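PDB 5HOS: cellulase, which probably hydrolyses internal beta-1,4-glucosidic bonds of cellulose and related glucans, as an endo-glucanase of glycoside hydrolase family 5. Local coordinates for residues His115-Tyr120 against Met157-Asp162; Ile163-Trp168 against Pro191-Thr196; Leu76-Gln81 against Lys119-Thr124; Thr70-Ile75 against Ile111-Asn116. One frame throughout, in Å; residues are numbered along the deposited sequence.

All four contacts belong to one closed barrel of eight parallel strands. Contact 4 pairs strands 70-75 and 109-114 in its wall, its centre about 6 Å from that of the chain. Helix 77-80 and, a few residues on, the hairpin of residues 119-124 follow these strands and meet in contact 3, so the segments of contacts 3 and 4 alternate along the chain. Contact 1 shares H115 and N116 with contact 4, K119 and Y120 with contact 3. Contact 2 opens after the others have closed, its centre about 9 Å from that of contact 1. Contacts 1 to 3 link loops at the barrel end that carries the active site in this family, with contact 4 in the wall beneath.

Contact 1. Residues His115-Tyr120 against Met157-Asp162; sequences HNYAKY and MNEPYD
The amide of N158 lies stacked on one face of the H115 imidazole, the planes 12° apart, with ND2 of N158 3.2 Å from CE1 of H115. CB of N158 sits over the same ring in a CH-pi contact, 4.0 Å from its centroid. The H115 side chain swings beside its own carbonyl carbon (chi1 -159°), which lays the ring alongside N158. The Y117 ring comes to the same amide steeply, turned 78° from it, with CE1 of Y117 3.4 Å from ND2 of N158. Two weak hydrogen bonds start from backbone N-H groups: N of Y117 to O of N158, and N of A118 to the sulfur SD of M157 at 3.3 Å. NZ of K119 forms a salt bridge with OD2 of D162 at 2.7 Å, and one water connects O of Y117 with OD1 and N of D162 and N of Y161.

In the second shell, ND2 of N116 braces the N116-K119 type I' turn by bonding O of K119, 3.0 Å away, and also reaches E78, while OD1 of N116 accepts from N of W77. D113 holds ND1 of H115, R72 holds OD1 of N158 and H229 OE2 of E159. N158-E159-P160 reads as the family 5 Asn-Glu-Pro motif, making E159 probably the acid/base.

W168 of helix 165-181 packs against M157, A118 and P160, while E271 of strand 267-273 touches H115, N158 and E159.

Contact 2. Residues Ile163-Trp168 against Pro191-Thr196; sequences IDPQAW and PGALWT
W168 reaches across to P191 with the contact's direct hydrogen bond: NE1 of W168 donates to O of P191 at 2.8 Å, with an angle of 157° at the hydrogen. The oxygen lies in the plane of the indole, at its edge, whereas seen from P191 the donor stands well above the carbonyl plane. An indole N-H buried in this way is satisfied by a backbone oxygen, and the bond pins the rotation of the ring.

Apolar contacts make up much of the rest. CZ2 of W168 rests on CG of P191, 3.8 Å away, the two side chains crossing at about a right angle. CB of A193 packs against CB of W168 at 4.0 Å and against P165; O of I163 is a van der Waals neighbour of the same methyl. With CG of W168 anti to its backbone nitrogen (chi1 170°), the indole drops past A193 to P191.

A water makes the other polar link, donating a hydrogen bond to O of I163 at 2.7 Å and accepting one from N of L194 at 2.9 Å. Within the segments, D164 is the N-cap of the helix, its OD1 accepting from N of Q166, and OG1 of T196 takes the N-H of G192 at 2.9 Å.

The contact therefore joins the start of helix 165-181 to the loop leaving barrel strand 188-191. Helix 210-213 covers P165 through N210 and A213, and M157 and P160 touch W168.

Contact 3. Residues Leu76-Gln81 against Lys119-Thr124; sequences LWERLQ and KYYGHT
Y120 crosses W77 at about a right angle, and this is the tight part of the contact. CD1 of Y120 stands over the centre of the indole, 3.3 Å from CD2 of W77, and CB of Y120 covers the six-membered ring in a CH-pi contact. The ring planes are 38° apart, neither stacked nor edge-on. Y120 turns its ring away from its own backbone N (chi1 -173°), which carries the phenol past the indole to the end of the short helix, where OH of Y120 donates to O of Q81 at 2.6 Å, a bond lying at the ring's edge. The indole is fixed in turn by NE1 of W77 donating to OE1 of Q81 at 2.9 Å, in the planes of both groups; NE2 of Q81 bonds O of G86 and D137. Behind this layer L138 of helix 132-145 touches both W77 and Q81.

Both segments belong to loops of the (beta/alpha)8 barrel: helix 77-80 directly follows strand 70-75, while residues 119-124 form a small antiparallel hairpin with a type I' turn from Y120 to H123. E78 links the two, its OE2 accepting from N of Y121 at 2.7 Å through the anti lone pair.

Y121 is itself exposed yet still packs closely: its ring covers the face of Y120 opposite W77, and CG of E78 lies over the middle of the Y121 ring, 3.6 Å from its centroid. The looser side is at the exposed G122, where a water donates to OE2 of E78 at 2.8 Å and accepts from N of G122.

Contact 4. Residues Thr70-Ile75 against Ile111-Asn116; sequences TVRLPI and IVDVHN
Inside the (beta/alpha)8 barrel, the R72 guanidinium and the D113 carboxylate lie stacked, planes 12° apart, with OD2 of D113 over one face and 3.3 Å from CZ of R72. No N-H of the arginine points at that oxygen, so their salt bridge is one of charges alone. NH1 makes a hydrogen bond to N33 and a salt bridge to E271; NH2 makes a salt bridge to E227. OD2 spends its syn lone pair on ND1 of H115, 2.7 Å away and in the plane of the imidazole, which fixes that ring's rotation. NH1 of R72 also lies near this plane, at the ring's edge, and CB of P74 fills in 3.7 Å from ND1 of H115.

The two strands are neighbours in the barrel, running parallel with a crossing of -29° and paired from R72 with I111 to I75 with V114. Five backbone hydrogen bonds join them, from N of I111 donating to O of V71 up to N of H115 donating to O of I75 at 2.8 Å. R72, P74, I111 and D113 point into the barrel.

L73, I75, V112 and V114 point outward, and helix 90-105 covers this side with A99 on L73 and I96 on I75 and V112. CG1 of I75, set between its backbone nitrogen and carbonyl carbon (chi1 65°), meets CG1 of V112 at 4.2 Å, and CD1 of I75 lies 4.3 Å from CG2 of V114.

Contact 1. Residues His115-Tyr120 against Met157-Asp162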
# COMPACT_ATOMS: atom_id res chain seq x y z
N HIS A 115 -1.97 -6.81 4.89
CA HIS A 115 -3.20 -6.03 4.78
C HIS A 115 -4.09 -6.25 5.99
O HIS A 115 -5.20 -6.75 5.87
CB HIS A 115 -3.92 -6.36 3.47
CG HIS A 115 -4.89 -5.32 3.01
ND1 HIS A 115 -4.53 -4.26 2.21
CD2 HIS A 115 -6.22 -5.19 3.22
CE1 HIS A 115 -5.59 -3.52 1.95
NE2 HIS A 115 -6.63 -4.06 2.55
N ASN A 116 -3.59 -5.83 7.15
CA ASN A 116 -4.13 -6.30 8.43
C ASN A 116 -4.60 -5.28 9.48
O ASN A 116 -5.03 -5.68 10.55
CB ASN A 116 -3.13 -7.27 9.05
CG ASN A 116 -3.43 -8.69 8.65
OD1 ASN A 116 -3.19 -9.07 7.51
ND2 ASN A 116 -4.02 -9.46 9.57
N TYR A 117 -4.54 -3.99 9.17
CA TYR A 117 -5.08 -2.96 10.07
C TYR A 117 -4.48 -3.05 11.49
O TYR A 117 -5.14 -2.72 12.47
CB TYR A 117 -6.62 -3.03 10.09
CG TYR A 117 -7.22 -3.00 8.71
CD1 TYR A 117 -7.47 -1.79 8.06
CD2 TYR A 117 -7.50 -4.18 8.01
CE1 TYR A 117 -7.99 -1.75 6.78
CE2 TYR A 117 -8.02 -4.15 6.73
CZ TYR A 117 -8.27 -2.94 6.12
OH TYR A 117 -8.79 -2.90 4.85
N ALA A 118 -3.21 -3.46 11.55
CA ALA A 118 -2.45 -3.65 12.79
C ALA A 118 -3.07 -4.67 13.76
O ALA A 118 -2.89 -4.56 14.97
CB ALA A 118 -2.18 -2.31 13.48
N LYS A 119 -3.76 -5.65 13.20
CA LYS A 119 -4.37 -6.72 13.97
C LYS A 119 -3.91 -8.10 13.47
O LYS A 119 -3.65 -8.29 12.28
CB LYS A 119 -5.89 -6.62 13.91
CG LYS A 119 -6.44 -5.44 14.68
CD LYS A 119 -7.95 -5.34 14.55
CE LYS A 119 -8.53 -4.46 15.65
NZ LYS A 119 -9.70 -3.69 15.15
N TYR A 120 -3.83 -9.04 14.41
CA TYR A 120 -3.56 -10.44 14.14
C TYR A 120 -4.65 -11.23 14.84
O TYR A 120 -4.78 -11.15 16.06
CB TYR A 120 -2.18 -10.80 14.67
CG TYR A 120 -1.69 -12.18 14.32
CD1 TYR A 120 -1.53 -12.58 12.99
CD2 TYR A 120 -1.35 -13.09 15.32
CE1 TYR A 120 -1.07 -13.85 12.67
CE2 TYR A 120 -0.88 -14.35 15.02
CZ TYR A 120 -0.74 -14.73 13.69
OH TYR A 120 -0.29 -16.00 13.40
N MET A 157 2.39 -2.52 7.04
CA MET A 157 1.03 -2.76 7.52
C MET A 157 0.03 -1.87 6.84
O MET A 157 0.22 -0.67 6.78
CB MET A 157 0.96 -2.48 9.03
CG MET A 157 -0.41 -2.76 9.68
SD MET A 157 -0.96 -4.46 9.42
CE MET A 157 0.40 -5.39 10.12
N ASN A 158 -1.09 -2.44 6.39
CA ASN A 158 -2.15 -1.61 5.86
C ASN A 158 -2.97 -0.95 6.97
O ASN A 158 -3.51 -1.64 7.82
CB ASN A 158 -3.12 -2.44 5.02
CG ASN A 158 -4.11 -1.57 4.29
OD1 ASN A 158 -3.72 -0.77 3.46
ND2 ASN A 158 -5.40 -1.74 4.58
N GLU A 159 -3.06 0.38 6.93
CA GLU A 159 -4.00 1.17 7.73
C GLU A 159 -4.17 0.75 9.21
O GLU A 159 -5.26 0.36 9.62
CB GLU A 159 -5.37 1.21 7.03
CG GLU A 159 -5.29 1.86 5.65
CD GLU A 159 -6.64 2.19 5.02
OE1 GLU A 159 -7.68 1.91 5.64
OE2 GLU A 159 -6.65 2.73 3.89
N PRO A 160 -3.09 0.86 10.01
CA PRO A 160 -3.30 0.81 11.47
C PRO A 160 -4.34 1.85 11.88
O PRO A 160 -4.32 2.95 11.33
CB PRO A 160 -1.93 1.20 12.04
CG PRO A 160 -0.96 1.10 10.92
CD PRO A 160 -1.73 1.31 9.66
N TYR A 161 -5.28 1.51 12.76
CA TYR A 161 -6.33 2.50 13.12
C TYR A 161 -6.85 2.59 14.55
O TYR A 161 -7.31 3.66 14.94
CB TYR A 161 -7.53 2.40 12.18
CG TYR A 161 -8.44 1.23 12.42
CD1 TYR A 161 -8.20 0.01 11.80
CD2 TYR A 161 -9.55 1.35 13.25
CE1 TYR A 161 -9.06 -1.07 12.01
CE2 TYR A 161 -10.40 0.28 13.47
CZ TYR A 161 -10.15 -0.92 12.84
OH TYR A 161 -10.98 -1.98 13.05
N ASP A 162 -6.83 1.49 15.30
CA ASP A 162 -7.23 1.55 16.72
C ASP A 162 -6.04 1.30 17.64
O ASP A 162 -6.14 0.73 18.71
CB ASP A 162 -8.47 0.67 17.02
CG ASP A 162 -8.25 -0.80 16.75
OD1 ASP A 162 -7.10 -1.24 16.57
OD2 ASP A 162 -9.27 -1.52 16.74
O HOH W 1 -5.53 -0.72 14.36

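Contact 2. Residues Ile163-Trp168 against Pro191-Thr196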
# COMPACT_ATOMS: atom_id res chain seq x y z
N ILE A 163 -4.89 1.78 17.19
CA ILE A 163 -3.68 1.84 17.97
C ILE A 163 -3.31 3.29 17.80
O ILE A 163 -3.37 3.82 16.69
CB ILE A 163 -2.58 0.87 17.46
CG1 ILE A 163 -1.25 1.16 18.17
CG2 ILE A 163 -2.39 0.95 15.95
CD1 ILE A 163 -0.24 0.03 18.05
N ASP A 164 -2.96 3.95 18.89
CA ASP A 164 -2.70 5.37 18.78
C ASP A 164 -1.36 5.57 18.07
O ASP A 164 -0.49 4.68 18.11
CB ASP A 164 -2.74 6.07 20.13
CG ASP A 164 -1.45 5.97 20.87
OD1 ASP A 164 -0.56 6.83 20.65
OD2 ASP A 164 -1.33 5.04 21.68
N PRO A 165 -1.20 6.74 17.41
CA PRO A 165 -0.03 6.99 16.58
C PRO A 165 1.33 6.77 17.24
O PRO A 165 2.23 6.28 16.58
CB PRO A 165 -0.23 8.45 16.16
CG PRO A 165 -1.71 8.59 16.08
CD PRO A 165 -2.18 7.85 17.30
N GLN A 166 1.47 7.12 18.52
CA GLN A 166 2.77 6.94 19.19
C GLN A 166 3.09 5.46 19.44
O GLN A 166 4.24 5.02 19.25
CB GLN A 166 2.83 7.75 20.50
CG GLN A 166 4.24 8.09 20.95
CD GLN A 166 5.01 8.98 19.95
OE1 GLN A 166 4.62 10.13 19.67
NE2 GLN A 166 6.11 8.45 19.43
N ALA A 167 2.09 4.68 19.86
CA ALA A 167 2.27 3.24 20.07
C ALA A 167 2.54 2.55 18.75
O ALA A 167 3.35 1.62 18.69
CB ALA A 167 1.04 2.63 20.72
N TRP A 168 1.85 2.98 17.69
CA TRP A 168 2.09 2.44 16.36
C TRP A 168 3.53 2.73 15.90
O TRP A 168 4.21 1.84 15.42
CB TRP A 168 1.09 2.93 15.32
CG TRP A 168 1.57 2.53 13.97
CD1 TRP A 168 2.04 3.35 13.00
CD2 TRP A 168 1.76 1.19 13.49
NE1 TRP A 168 2.46 2.61 11.93
CE2 TRP A 168 2.31 1.28 12.21
CE3 TRP A 168 1.50 -0.08 14.03
CZ2 TRP A 168 2.61 0.16 11.44
CZ3 TRP A 168 1.79 -1.20 13.27
CH2 TRP A 168 2.34 -1.07 11.99
N PRO A 191 3.62 3.14 7.30
CA PRO A 191 2.41 3.94 7.45
C PRO A 191 2.36 4.61 8.82
O PRO A 191 3.05 4.19 9.74
CB PRO A 191 1.32 2.88 7.37
CG PRO A 191 1.94 1.71 8.06
CD PRO A 191 3.43 1.77 7.79
N GLY A 192 1.53 5.65 8.95
CA GLY A 192 1.10 6.15 10.25
C GLY A 192 -0.11 5.36 10.71
O GLY A 192 -0.49 4.38 10.07
N ALA A 193 -0.71 5.76 11.83
CA ALA A 193 -1.99 5.20 12.26
C ALA A 193 -3.17 6.05 11.76
O ALA A 193 -3.02 6.79 10.78
CB ALA A 193 -2.00 5.00 13.77
N LEU A 194 -4.35 5.93 12.37
CA LEU A 194 -5.56 6.63 11.88
C LEU A 194 -5.76 6.45 10.38
O LEU A 194 -5.96 7.42 9.65
CB LEU A 194 -5.53 8.14 12.25
CG LEU A 194 -6.02 8.54 13.64
CD1 LEU A 194 -5.92 10.06 13.77
CD2 LEU A 194 -7.44 8.07 13.92
N TRP A 195 -5.67 5.19 9.95
CA TRP A 195 -5.84 4.78 8.54
C TRP A 195 -4.86 5.45 7.58
O TRP A 195 -5.08 5.48 6.37
CB TRP A 195 -7.27 4.98 8.04
CG TRP A 195 -8.33 4.23 8.82
CD1 TRP A 195 -8.75 2.96 8.62
CD2 TRP A 195 -9.12 4.76 9.89
NE1 TRP A 195 -9.75 2.64 9.52
CE2 TRP A 195 -10.00 3.73 10.30
CE3 TRP A 195 -9.17 5.99 10.55
CZ2 TRP A 195 -10.90 3.89 11.35
CZ3 TRP A 195 -10.07 6.16 11.59
CH2 TRP A 195 -10.93 5.11 11.97
N THR A 196 -3.75 5.94 8.14
CA THR A 196 -2.67 6.60 7.43
C THR A 196 -3.12 7.57 6.31
O THR A 196 -2.50 7.66 5.25
CB THR A 196 -1.58 5.56 7.02
OG1 THR A 196 -0.32 6.23 6.83
CG2 THR A 196 -1.94 4.70 5.80
O HOH W 2 -5.00 5.18 15.08

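Contact 3. Residues Leu76-Gln81 against Lys119-Thr124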
# COMPACT_ATOMS: atom_id res chain seq x y z
N LEU A 76 -2.99 -11.49 3.47
CA LEU A 76 -3.46 -11.59 4.85
C LEU A 76 -2.40 -12.22 5.72
O LEU A 76 -1.97 -13.33 5.45
CB LEU A 76 -4.71 -12.47 4.96
CG LEU A 76 -6.10 -11.88 4.94
CD1 LEU A 76 -7.06 -12.93 5.48
CD2 LEU A 76 -6.23 -10.60 5.75
N TRP A 77 -2.03 -11.52 6.79
CA TRP A 77 -1.05 -12.02 7.76
C TRP A 77 -1.35 -13.48 8.16
O TRP A 77 -0.48 -14.33 8.13
CB TRP A 77 -1.05 -11.13 9.01
CG TRP A 77 0.05 -11.37 10.02
CD1 TRP A 77 0.93 -12.41 10.08
CD2 TRP A 77 0.33 -10.55 11.16
NE1 TRP A 77 1.75 -12.29 11.17
CE2 TRP A 77 1.40 -11.16 11.86
CE3 TRP A 77 -0.22 -9.36 11.66
CZ2 TRP A 77 1.95 -10.60 13.02
CZ3 TRP A 77 0.33 -8.81 12.84
CH2 TRP A 77 1.39 -9.44 13.50
N GLU A 78 -2.61 -13.75 8.49
CA GLU A 78 -2.99 -15.06 9.02
C GLU A 78 -2.89 -16.18 8.00
O GLU A 78 -2.71 -17.35 8.38
CB GLU A 78 -4.41 -15.01 9.60
CG GLU A 78 -4.53 -14.06 10.79
CD GLU A 78 -4.89 -12.62 10.42
OE1 GLU A 78 -4.89 -12.25 9.22
OE2 GLU A 78 -5.17 -11.85 11.36
N ARG A 79 -3.03 -15.85 6.72
CA ARG A 79 -2.81 -16.83 5.65
C ARG A 79 -1.32 -17.11 5.44
O ARG A 79 -0.93 -18.24 5.20
CB ARG A 79 -3.44 -16.35 4.35
CG ARG A 79 -4.96 -16.26 4.45
CD ARG A 79 -5.62 -16.02 3.11
NE ARG A 79 -7.08 -16.16 3.26
CZ ARG A 79 -8.01 -15.32 2.83
NH1 ARG A 79 -7.72 -14.22 2.13
NH2 ARG A 79 -9.29 -15.61 3.08
N LEU A 80 -0.49 -16.08 5.54
CA LEU A 80 0.95 -16.24 5.40
C LEU A 80 1.63 -16.83 6.64
O LEU A 80 2.60 -17.58 6.49
CB LEU A 80 1.60 -14.91 5.02
CG LEU A 80 3.12 -14.95 4.78
CD1 LEU A 80 3.51 -15.91 3.67
CD2 LEU A 80 3.61 -13.55 4.47
N GLN A 81 1.15 -16.48 7.83
CA GLN A 81 1.72 -16.96 9.09
C GLN A 81 0.59 -17.32 10.05
O GLN A 81 0.18 -16.49 10.85
CB GLN A 81 2.66 -15.93 9.70
CG GLN A 81 3.46 -16.47 10.87
CD GLN A 81 4.30 -15.42 11.56
OE1 GLN A 81 3.89 -14.26 11.66
NE2 GLN A 81 5.47 -15.81 12.05
N LYS A 119 -3.76 -5.65 13.20
CA LYS A 119 -4.37 -6.72 13.97
C LYS A 119 -3.91 -8.10 13.47
O LYS A 119 -3.65 -8.29 12.28
CB LYS A 119 -5.89 -6.62 13.91
CG LYS A 119 -6.44 -5.44 14.68
CD LYS A 119 -7.95 -5.34 14.55
CE LYS A 119 -8.53 -4.46 15.65
NZ LYS A 119 -9.70 -3.69 15.15
N TYR A 120 -3.83 -9.04 14.41
CA TYR A 120 -3.56 -10.44 14.14
C TYR A 120 -4.65 -11.23 14.84
O TYR A 120 -4.78 -11.15 16.06
CB TYR A 120 -2.18 -10.80 14.67
CG TYR A 120 -1.69 -12.18 14.32
CD1 TYR A 120 -1.53 -12.58 12.99
CD2 TYR A 120 -1.35 -13.09 15.32
CE1 TYR A 120 -1.07 -13.85 12.67
CE2 TYR A 120 -0.88 -14.35 15.02
CZ TYR A 120 -0.74 -14.73 13.69
OH TYR A 120 -0.29 -16.00 13.40
N TYR A 121 -5.44 -11.96 14.06
CA TYR A 121 -6.68 -12.61 14.53
C TYR A 121 -7.56 -11.66 15.36
O TYR A 121 -8.08 -12.04 16.41
CB TYR A 121 -6.36 -13.90 15.31
CG TYR A 121 -5.81 -15.04 14.47
CD1 TYR A 121 -6.65 -15.87 13.75
CD2 TYR A 121 -4.43 -15.27 14.39
CE1 TYR A 121 -6.16 -16.92 12.99
CE2 TYR A 121 -3.92 -16.31 13.63
CZ TYR A 121 -4.78 -17.14 12.93
OH TYR A 121 -4.29 -18.17 12.17
N GLY A 122 -7.69 -10.42 14.88
CA GLY A 122 -8.52 -9.41 15.52
C GLY A 122 -7.93 -8.64 16.69
O GLY A 122 -8.56 -7.71 17.18
N HIS A 123 -6.72 -9.00 17.13
CA HIS A 123 -6.09 -8.37 18.29
C HIS A 123 -5.00 -7.43 17.82
O HIS A 123 -4.17 -7.79 16.98
CB HIS A 123 -5.47 -9.44 19.18
CG HIS A 123 -6.48 -10.38 19.75
ND1 HIS A 123 -7.19 -10.10 20.90
CD2 HIS A 123 -6.90 -11.59 19.33
CE1 HIS A 123 -8.01 -11.10 21.16
NE2 HIS A 123 -7.85 -12.02 20.22
N THR A 124 -5.00 -6.23 18.40
CA THR A 124 -4.12 -5.17 17.96
C THR A 124 -2.68 -5.42 18.43
O THR A 124 -2.44 -5.89 19.55
CB THR A 124 -4.66 -3.81 18.47
OG1 THR A 124 -5.99 -3.62 17.97
CG2 THR A 124 -3.80 -2.66 18.00
O HOH W 3 -6.94 -9.84 12.10

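Contact 4. Residues Thr70-Ile75 against Ile111-Asn116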
# COMPACT_ATOMS: atom_id res chain seq x y z
N THR A 70 4.68 -0.98 -10.99
CA THR A 70 4.50 -1.44 -9.60
C THR A 70 3.14 -2.08 -9.39
O THR A 70 2.14 -1.60 -9.89
CB THR A 70 4.68 -0.26 -8.62
OG1 THR A 70 5.98 0.33 -8.82
CG2 THR A 70 4.56 -0.70 -7.17
N VAL A 71 3.14 -3.20 -8.67
CA VAL A 71 1.93 -3.84 -8.16
C VAL A 71 2.01 -3.79 -6.65
O VAL A 71 3.02 -4.21 -6.07
CB VAL A 71 1.82 -5.30 -8.65
CG1 VAL A 71 0.83 -6.11 -7.82
CG2 VAL A 71 1.44 -5.31 -10.13
N ARG A 72 0.97 -3.28 -6.00
CA ARG A 72 0.83 -3.47 -4.57
C ARG A 72 -0.03 -4.69 -4.40
O ARG A 72 -1.14 -4.78 -4.97
CB ARG A 72 0.23 -2.24 -3.87
CG ARG A 72 0.09 -2.36 -2.36
CD ARG A 72 -0.09 -0.98 -1.75
NE ARG A 72 -0.28 -0.93 -0.30
CZ ARG A 72 -1.46 -0.93 0.34
NH1 ARG A 72 -2.62 -1.05 -0.31
NH2 ARG A 72 -1.48 -0.80 1.66
N LEU A 73 0.48 -5.65 -3.63
CA LEU A 73 -0.16 -6.94 -3.45
C LEU A 73 -0.60 -7.15 -2.00
O LEU A 73 0.22 -7.53 -1.16
CB LEU A 73 0.80 -8.05 -3.89
CG LEU A 73 0.25 -9.47 -3.88
CD1 LEU A 73 -0.69 -9.67 -5.06
CD2 LEU A 73 1.40 -10.47 -3.91
N PRO A 74 -1.88 -6.89 -1.71
CA PRO A 74 -2.41 -7.18 -0.39
C PRO A 74 -2.42 -8.68 -0.11
O PRO A 74 -2.89 -9.46 -0.95
CB PRO A 74 -3.84 -6.66 -0.46
CG PRO A 74 -3.83 -5.62 -1.50
CD PRO A 74 -2.88 -6.16 -2.52
N ILE A 75 -1.89 -9.06 1.05
CA ILE A 75 -1.94 -10.43 1.56
C ILE A 75 -2.42 -10.38 3.00
O ILE A 75 -2.30 -9.34 3.65
CB ILE A 75 -0.59 -11.16 1.45
CG1 ILE A 75 0.51 -10.53 2.32
CG2 ILE A 75 -0.13 -11.18 -0.00
CD1 ILE A 75 0.65 -11.11 3.71
N ILE A 111 5.01 -4.53 -4.08
CA ILE A 111 4.90 -4.19 -2.67
C ILE A 111 4.14 -5.33 -2.02
O ILE A 111 2.97 -5.56 -2.36
CB ILE A 111 4.13 -2.87 -2.44
CG1 ILE A 111 4.81 -1.70 -3.16
CG2 ILE A 111 3.98 -2.57 -0.95
CD1 ILE A 111 3.89 -0.52 -3.39
N VAL A 112 4.78 -6.03 -1.10
CA VAL A 112 4.08 -7.01 -0.28
C VAL A 112 3.40 -6.23 0.84
O VAL A 112 4.08 -5.70 1.71
CB VAL A 112 5.03 -8.08 0.29
CG1 VAL A 112 4.25 -9.06 1.18
CG2 VAL A 112 5.74 -8.82 -0.83
N ASP A 113 2.07 -6.17 0.80
CA ASP A 113 1.27 -5.37 1.73
C ASP A 113 0.60 -6.32 2.71
O ASP A 113 -0.34 -7.03 2.34
CB ASP A 113 0.24 -4.52 0.94
CG ASP A 113 -1.06 -4.21 1.71
OD1 ASP A 113 -1.04 -4.05 2.95
OD2 ASP A 113 -2.12 -4.13 1.05
N VAL A 114 1.07 -6.31 3.95
CA VAL A 114 0.44 -7.09 5.02
C VAL A 114 -0.83 -6.30 5.37
O VAL A 114 -0.77 -5.27 6.03
CB VAL A 114 1.37 -7.25 6.23
CG1 VAL A 114 0.68 -8.03 7.35
CG2 VAL A 114 2.66 -7.95 5.81
N HIS A 115 -1.97 -6.81 4.89
CA HIS A 115 -3.20 -6.03 4.78
C HIS A 115 -4.09 -6.25 5.99
O HIS A 115 -5.20 -6.75 5.87
CB HIS A 115 -3.92 -6.36 3.47
CG HIS A 115 -4.89 -5.32 3.01
ND1 HIS A 115 -4.53 -4.26 2.21
CD2 HIS A 115 -6.22 -5.19 3.22
CE1 HIS A 115 -5.59 -3.52 1.95
NE2 HIS A 115 -6.63 -4.06 2.55
N ASN A 116 -3.59 -5.83 7.15
CA ASN A 116 -4.13 -6.30 8.43
C ASN A 116 -4.60 -5.28 9.48
O ASN A 116 -5.03 -5.68 10.55
CB ASN A 116 -3.13 -7.27 9.05
CG ASN A 116 -3.43 -8.69 8.65
OD1 ASN A 116 -3.19 -9.07 7.51
ND2 ASN A 116 -4.02 -9.46 9.57